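Local structure of CELL WALL surface anchor family protein (Streptococcus pneumoniae, 2WW8) at residues L62-V66 / Q105-Y110; P96-T102 / Q116-E122. The protein serves as the adhesin of the pneumococcal pilus, a surface protein through which the bacterium recognises and probably attaches to host cells. One frame throughout, in Å; residues are numbered along the deposited sequence.

Interaction 1: L62-V66 / Q105-Y110; sequences LGDAV and QPPVGY
The two segments run antiparallel and pair as a sheet only where Val66 faces Gln105, a hydrogen-bonded pair with CA atoms 5.0 Å apart. Val66 N donates to Gln105 O at 2.8 Å, while the return bond from Gln105 N to Val66 O is weak at 3.3 Å. Ala65 still faces Pro106 (CA–CA 4.8 Å), but the ladder goes no further: at the next hydrogen-bonded position Pro107 has no amide hydrogen to give, and Asp64 lies in the left-handed helical region (phi/psi 73/6). Pro107 to Tyr110 form a type II beta turn, closed by Tyr110 N to Pro107 O at 3.3 Å, with Gly109 at positive phi.

Apolar contacts take over. Pro107 CG lies 3.6 Å from Leu62 CD2 and Pro107 CD 3.9 Å from Ala65 CB; Gly63 O approaches Pro107 CB at 3.4 Å. Tyr110, chi1 m, turns a ring face to Leu62 (chi1 -91°, chi2 34°, between wells), whose CD2 makes a CH-pi contact 4.1 Å from the centroid and 7° off the normal. Tyr110 OH is hydrogen-bonded to Glu57 N. With Gln105 chi1 p, Val66 CB and Gln105 CG meet at 3.6 Å.

Pro107 and Tyr110 thus cover Leu62 at the end of the sheet, where strand 97-105 finishes and strand 66-71 begins, in a prealbumin-like (transthyretin-clan), CNA_B-type beta sandwich.

Interaction 2: P96-T102 / Q116-E122; sequences PGTYTLT and QWTVEVE
The apolar face carries Tyr99, Leu101, Trp117, Val119 and Val121. Leu101 CD1 packs on Trp117 CE3 at 3.7 Å, Leu101 CB lies 4.2 Å from Val119 CG2, and Tyr99 CB lies 4.0 Å from Val119 CB. Trp117 and Tyr99 are chi1 m, Val119 and Val121 t; Tyr99 OH is hydrogen-bonded to Lys95 O. Phe91 and Ile94 of strand 88-94 cover this face.

Between the strands, whose axes lie 4.5 Å apart at 154°, three antiparallel pairs are hydrogen-bonded. Gly97 N–Val121 O, Val121 N–Gly97 O, Val119 N–Tyr99 O and Leu101 N–Trp117 O are each 2.8 Å, and Trp117 N–Leu101 O 2.9 Å; Tyr99 N–Val119 O, 2.7 Å, is bent and weak.

The other face is polar: Thr98 opposes Glu120 (CA–CA 4.4 Å) and Thr100 opposes Thr118 (CA–CA 4.8 Å) in non-hydrogen-bonded pairs. Thr98 CG2 meets Thr118 CG2 at 4.0 Å, and Thr100 OG1 is hydrogen-bonded to Asn72 ND2. This two-faced beta hairpin forms part of a five-stranded antiparallel sheet in the prealbumin-like sandwich.

How the interactions relate
Interactions 1 and 2 belong to the same prealbumin-like domain, their centres about 22 Å apart, and share strand 97-105: interaction 2 uses its earlier part, while Gln105 at its end enters interaction 1. The chain then passes through 105-110 and returns as strand 116-121, so interaction 1 includes part of the hairpin connection. Strand 66-71, which starts at Val66, lies along strand 97-105 on the side opposite strand 116-121. The long ladder of interaction 2 and the single Val66–Gln105 bridge of interaction 1 thus belong to one antiparallel sheet, and the rest of interaction 1 is loop packing at its end. Neither contact includes a residue of the magnesium or calcium sites.

Interaction 1: L62-V66 / Q105-Y110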
loop_
_atom_site.group_PDB
_atom_site.type_symbol
_atom_site.label_atom_id
_atom_site.label_comp_id
_atom_site.label_asym_id
_atom_site.label_seq_id
_atom_site.Cartn_x
_atom_site.Cartn_y
_atom_site.Cartn_z
ATOM N N LEU A 62 -48.474 15.888 -19.389
ATOM C CA LEU A 62 -49.676 15.216 -19.906
ATOM C C LEU A 62 -49.682 13.700 -19.655
ATOM O O LEU A 62 -48.689 13.006 -19.945
ATOM C CB LEU A 62 -49.764 15.418 -21.425
ATOM C CG LEU A 62 -50.483 16.536 -22.180
ATOM C CD1 LEU A 62 -50.451 17.856 -21.438
ATOM C CD2 LEU A 62 -49.883 16.650 -23.578
ATOM N N GLY A 63 -50.801 13.187 -19.144
ATOM C CA GLY A 63 -50.965 11.749 -18.908
ATOM C C GLY A 63 -51.650 11.025 -20.053
ATOM O O GLY A 63 -52.173 11.653 -20.980
ATOM N N ASP A 64 -51.627 9.696 -19.999
ATOM C CA ASP A 64 -52.504 8.852 -20.820
ATOM C C ASP A 64 -52.201 8.727 -22.327
ATOM O O ASP A 64 -52.979 8.112 -23.059
ATOM C CB ASP A 64 -53.992 9.189 -20.573
ATOM C CG ASP A 64 -54.402 9.111 -19.092
ATOM O OD1 ASP A 64 -53.618 8.601 -18.265
ATOM O OD2 ASP A 64 -55.521 9.548 -18.721
ATOM N N ALA A 65 -51.085 9.284 -22.796
ATOM C CA ALA A 65 -50.621 9.062 -24.175
ATOM C C ALA A 65 -50.174 7.612 -24.444
ATOM O O ALA A 65 -49.793 6.893 -23.510
ATOM C CB ALA A 65 -49.510 10.055 -24.538
ATOM N N VAL A 66 -50.222 7.182 -25.707
ATOM C CA VAL A 66 -50.011 5.772 -26.042
ATOM C C VAL A 66 -49.043 5.610 -27.220
ATOM O O VAL A 66 -49.314 6.101 -28.322
ATOM C CB VAL A 66 -51.360 4.979 -26.197
ATOM C CG1 VAL A 66 -51.233 3.741 -27.097
ATOM C CG2 VAL A 66 -51.925 4.571 -24.824
ATOM N N GLN A 105 -52.234 6.779 -29.725
ATOM C CA GLN A 105 -53.201 7.802 -29.332
ATOM C C GLN A 105 -52.549 8.917 -28.494
ATOM O O GLN A 105 -51.686 8.631 -27.668
ATOM C CB GLN A 105 -54.434 7.178 -28.664
ATOM C CG GLN A 105 -54.286 6.742 -27.217
ATOM C CD GLN A 105 -55.608 6.281 -26.622
ATOM O OE1 GLN A 105 -56.409 5.631 -27.290
ATOM N NE2 GLN A 105 -55.836 6.602 -25.353
ATOM N N PRO A 106 -52.923 10.191 -28.736
ATOM C CA PRO A 106 -52.529 11.356 -27.922
ATOM C C PRO A 106 -53.398 11.505 -26.665
ATOM O O PRO A 106 -54.434 10.842 -26.597
ATOM C CB PRO A 106 -52.769 12.536 -28.874
ATOM C CG PRO A 106 -53.871 12.080 -29.767
ATOM C CD PRO A 106 -53.651 10.596 -29.958
ATOM N N PRO A 107 -53.008 12.351 -25.685
ATOM C CA PRO A 107 -53.892 12.596 -24.531
ATOM C C PRO A 107 -55.206 13.238 -24.963
ATOM O O PRO A 107 -55.270 13.814 -26.055
ATOM C CB PRO A 107 -53.114 13.590 -23.661
ATOM C CG PRO A 107 -51.696 13.541 -24.136
ATOM C CD PRO A 107 -51.742 13.102 -25.579
ATOM N N VAL A 108 -56.240 13.129 -24.130
ATOM C CA VAL A 108 -57.534 13.725 -24.460
ATOM C C VAL A 108 -57.388 15.248 -24.406
ATOM O O VAL A 108 -56.817 15.784 -23.451
ATOM C CB VAL A 108 -58.697 13.181 -23.583
ATOM C CG1 VAL A 108 -59.112 11.783 -24.071
ATOM C CG2 VAL A 108 -58.344 13.167 -22.090
ATOM N N GLY A 109 -57.879 15.929 -25.444
ATOM C CA GLY A 109 -57.713 17.377 -25.583
ATOM C C GLY A 109 -56.691 17.814 -26.622
ATOM O O GLY A 109 -56.765 18.945 -27.104
ATOM N N TYR A 110 -55.758 16.929 -26.975
ATOM C CA TYR A 110 -54.581 17.259 -27.786
ATOM C C TYR A 110 -54.572 16.630 -29.191
ATOM O O TYR A 110 -54.992 15.486 -29.376
ATOM C CB TYR A 110 -53.279 16.974 -26.982
ATOM C CG TYR A 110 -53.136 17.964 -25.834
ATOM C CD1 TYR A 110 -52.419 19.160 -25.989
ATOM C CD2 TYR A 110 -53.788 17.739 -24.614
ATOM C CE1 TYR A 110 -52.348 20.101 -24.949
ATOM C CE2 TYR A 110 -53.712 18.659 -23.562
ATOM C CZ TYR A 110 -52.993 19.839 -23.737
ATOM O OH TYR A 110 -52.940 20.737 -22.693
#

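Interaction 2: P96-T102 / Q116-E122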
loop_
_atom_site.group_PDB
_atom_site.type_symbol
_atom_site.label_atom_id
_atom_site.label_comp_id
_atom_site.label_asym_id
_atom_site.label_seq_id
_atom_site.Cartn_x
_atom_site.Cartn_y
_atom_site.Cartn_z
ATOM N N PRO A 96 -30.889 -4.802 -29.748
ATOM C CA PRO A 96 -30.149 -4.292 -30.903
ATOM C C PRO A 96 -31.010 -4.209 -32.175
ATOM O O PRO A 96 -31.833 -5.091 -32.393
ATOM C CB PRO A 96 -29.056 -5.353 -31.078
ATOM C CG PRO A 96 -28.816 -5.881 -29.674
ATOM C CD PRO A 96 -30.020 -5.554 -28.823
ATOM N N GLY A 97 -30.838 -3.185 -33.008
ATOM C CA GLY A 97 -31.629 -3.042 -34.229
ATOM C C GLY A 97 -32.223 -1.661 -34.442
ATOM O O GLY A 97 -31.877 -0.701 -33.740
ATOM N N THR A 98 -33.128 -1.576 -35.415
ATOM C CA THR A 98 -33.723 -0.307 -35.839
ATOM C C THR A 98 -35.225 -0.333 -35.608
ATOM O O THR A 98 -35.876 -1.338 -35.885
ATOM C CB THR A 98 -33.396 -0.050 -37.317
ATOM O OG1 THR A 98 -31.976 -0.141 -37.459
ATOM C CG2 THR A 98 -33.854 1.334 -37.775
ATOM N N TYR A 99 -35.766 0.762 -35.079
ATOM C CA TYR A 99 -37.171 0.817 -34.685
ATOM C C TYR A 99 -37.880 2.054 -35.239
ATOM O O TYR A 99 -37.247 3.101 -35.427
ATOM C CB TYR A 99 -37.315 0.775 -33.158
ATOM C CG TYR A 99 -36.765 -0.480 -32.511
ATOM C CD1 TYR A 99 -35.385 -0.759 -32.507
ATOM C CD2 TYR A 99 -37.624 -1.392 -31.896
ATOM C CE1 TYR A 99 -34.882 -1.913 -31.931
ATOM C CE2 TYR A 99 -37.126 -2.558 -31.307
ATOM C CZ TYR A 99 -35.757 -2.809 -31.334
ATOM O OH TYR A 99 -35.291 -3.969 -30.756
ATOM N N THR A 100 -39.180 1.913 -35.521
ATOM C CA THR A 100 -40.053 3.074 -35.668
ATOM C C THR A 100 -40.932 3.192 -34.425
ATOM O O THR A 100 -41.532 2.210 -33.971
ATOM C CB THR A 100 -40.876 3.106 -36.985
ATOM O OG1 THR A 100 -39.999 2.885 -38.094
ATOM C CG2 THR A 100 -41.563 4.470 -37.189
ATOM N N LEU A 101 -40.923 4.410 -33.883
ATOM C CA LEU A 101 -41.739 4.871 -32.758
ATOM C C LEU A 101 -42.850 5.785 -33.281
ATOM O O LEU A 101 -42.593 6.768 -33.996
ATOM C CB LEU A 101 -40.885 5.671 -31.768
ATOM C CG LEU A 101 -41.152 5.908 -30.270
ATOM C CD1 LEU A 101 -41.155 7.413 -29.993
ATOM C CD2 LEU A 101 -42.383 5.259 -29.634
ATOM N N THR A 102 -44.080 5.440 -32.906
ATOM C CA THR A 102 -45.293 6.173 -33.305
ATOM C C THR A 102 -46.191 6.419 -32.093
ATOM O O THR A 102 -46.320 5.585 -31.184
ATOM C CB THR A 102 -46.147 5.420 -34.356
ATOM O OG1 THR A 102 -46.239 4.041 -33.975
ATOM C CG2 THR A 102 -45.572 5.532 -35.771
ATOM N N GLN A 116 -43.221 10.325 -37.080
ATOM C CA GLN A 116 -42.736 8.994 -36.752
ATOM C C GLN A 116 -41.234 9.075 -36.472
ATOM O O GLN A 116 -40.472 9.604 -37.281
ATOM C CB GLN A 116 -42.971 8.075 -37.946
ATOM C CG GLN A 116 -44.394 7.601 -38.154
ATOM C CD GLN A 116 -44.426 6.393 -39.076
ATOM O OE1 GLN A 116 -43.919 6.447 -40.198
ATOM N NE2 GLN A 116 -44.997 5.292 -38.601
ATOM N N TRP A 117 -40.791 8.547 -35.337
ATOM C CA TRP A 117 -39.362 8.615 -34.991
ATOM C C TRP A 117 -38.615 7.312 -35.237
ATOM O O TRP A 117 -39.143 6.233 -34.996
ATOM C CB TRP A 117 -39.171 8.980 -33.522
ATOM C CG TRP A 117 -39.748 10.295 -33.147
ATOM C CD1 TRP A 117 -39.099 11.499 -33.102
ATOM C CD2 TRP A 117 -41.102 10.547 -32.751
ATOM N NE1 TRP A 117 -39.973 12.484 -32.700
ATOM C CE2 TRP A 117 -41.207 11.928 -32.481
ATOM C CE3 TRP A 117 -42.234 9.737 -32.598
ATOM C CZ2 TRP A 117 -42.404 12.521 -32.067
ATOM C CZ3 TRP A 117 -43.427 10.326 -32.186
ATOM C CH2 TRP A 117 -43.501 11.705 -31.926
ATOM N N THR A 118 -37.376 7.425 -35.699
ATOM C CA THR A 118 -36.485 6.270 -35.812
ATOM C C THR A 118 -35.618 6.087 -34.556
ATOM O O THR A 118 -35.043 7.033 -34.019
ATOM C CB THR A 118 -35.636 6.377 -37.098
ATOM O OG1 THR A 118 -36.526 6.454 -38.215
ATOM C CG2 THR A 118 -34.673 5.189 -37.287
ATOM N N VAL A 119 -35.554 4.850 -34.085
ATOM C CA VAL A 119 -34.838 4.508 -32.859
ATOM C C VAL A 119 -33.889 3.333 -33.130
ATOM O O VAL A 119 -34.327 2.176 -33.241
ATOM C CB VAL A 119 -35.805 4.180 -31.678
ATOM C CG1 VAL A 119 -35.045 3.669 -30.442
ATOM C CG2 VAL A 119 -36.686 5.371 -31.329
ATOM N N GLU A 120 -32.597 3.644 -33.252
ATOM C CA GLU A 120 -31.538 2.631 -33.335
ATOM C C GLU A 120 -30.943 2.264 -31.960
ATOM O O GLU A 120 -30.565 3.143 -31.169
ATOM C CB GLU A 120 -30.458 3.015 -34.357
ATOM C CG GLU A 120 -29.882 4.423 -34.198
ATOM C CD GLU A 120 -28.378 4.473 -34.472
ATOM O OE1 GLU A 120 -27.931 3.694 -35.347
ATOM O OE2 GLU A 120 -27.645 5.269 -33.826
ATOM N N VAL A 121 -30.922 0.962 -31.680
ATOM C CA VAL A 121 -30.203 0.391 -30.536
ATOM C C VAL A 121 -28.987 -0.404 -31.044
ATOM O O VAL A 121 -29.134 -1.385 -31.794
ATOM C CB VAL A 121 -31.101 -0.440 -29.586
ATOM C CG1 VAL A 121 -30.312 -0.927 -28.385
ATOM C CG2 VAL A 121 -32.260 0.393 -29.086
ATOM N N GLU A 122 -27.797 0.058 -30.649
ATOM C CA GLU A 122 -26.525 -0.565 -31.024
ATOM C C GLU A 122 -26.308 -1.899 -30.309
ATOM O O GLU A 122 -26.937 -2.156 -29.278
ATOM C CB GLU A 122 -25.364 0.354 -30.655
ATOM C CG GLU A 122 -25.376 1.750 -31.233
ATOM C CD GLU A 122 -24.689 1.798 -32.568
ATOM O OE1 GLU A 122 -23.445 1.666 -32.623
ATOM O OE2 GLU A 122 -25.422 1.972 -33.564
#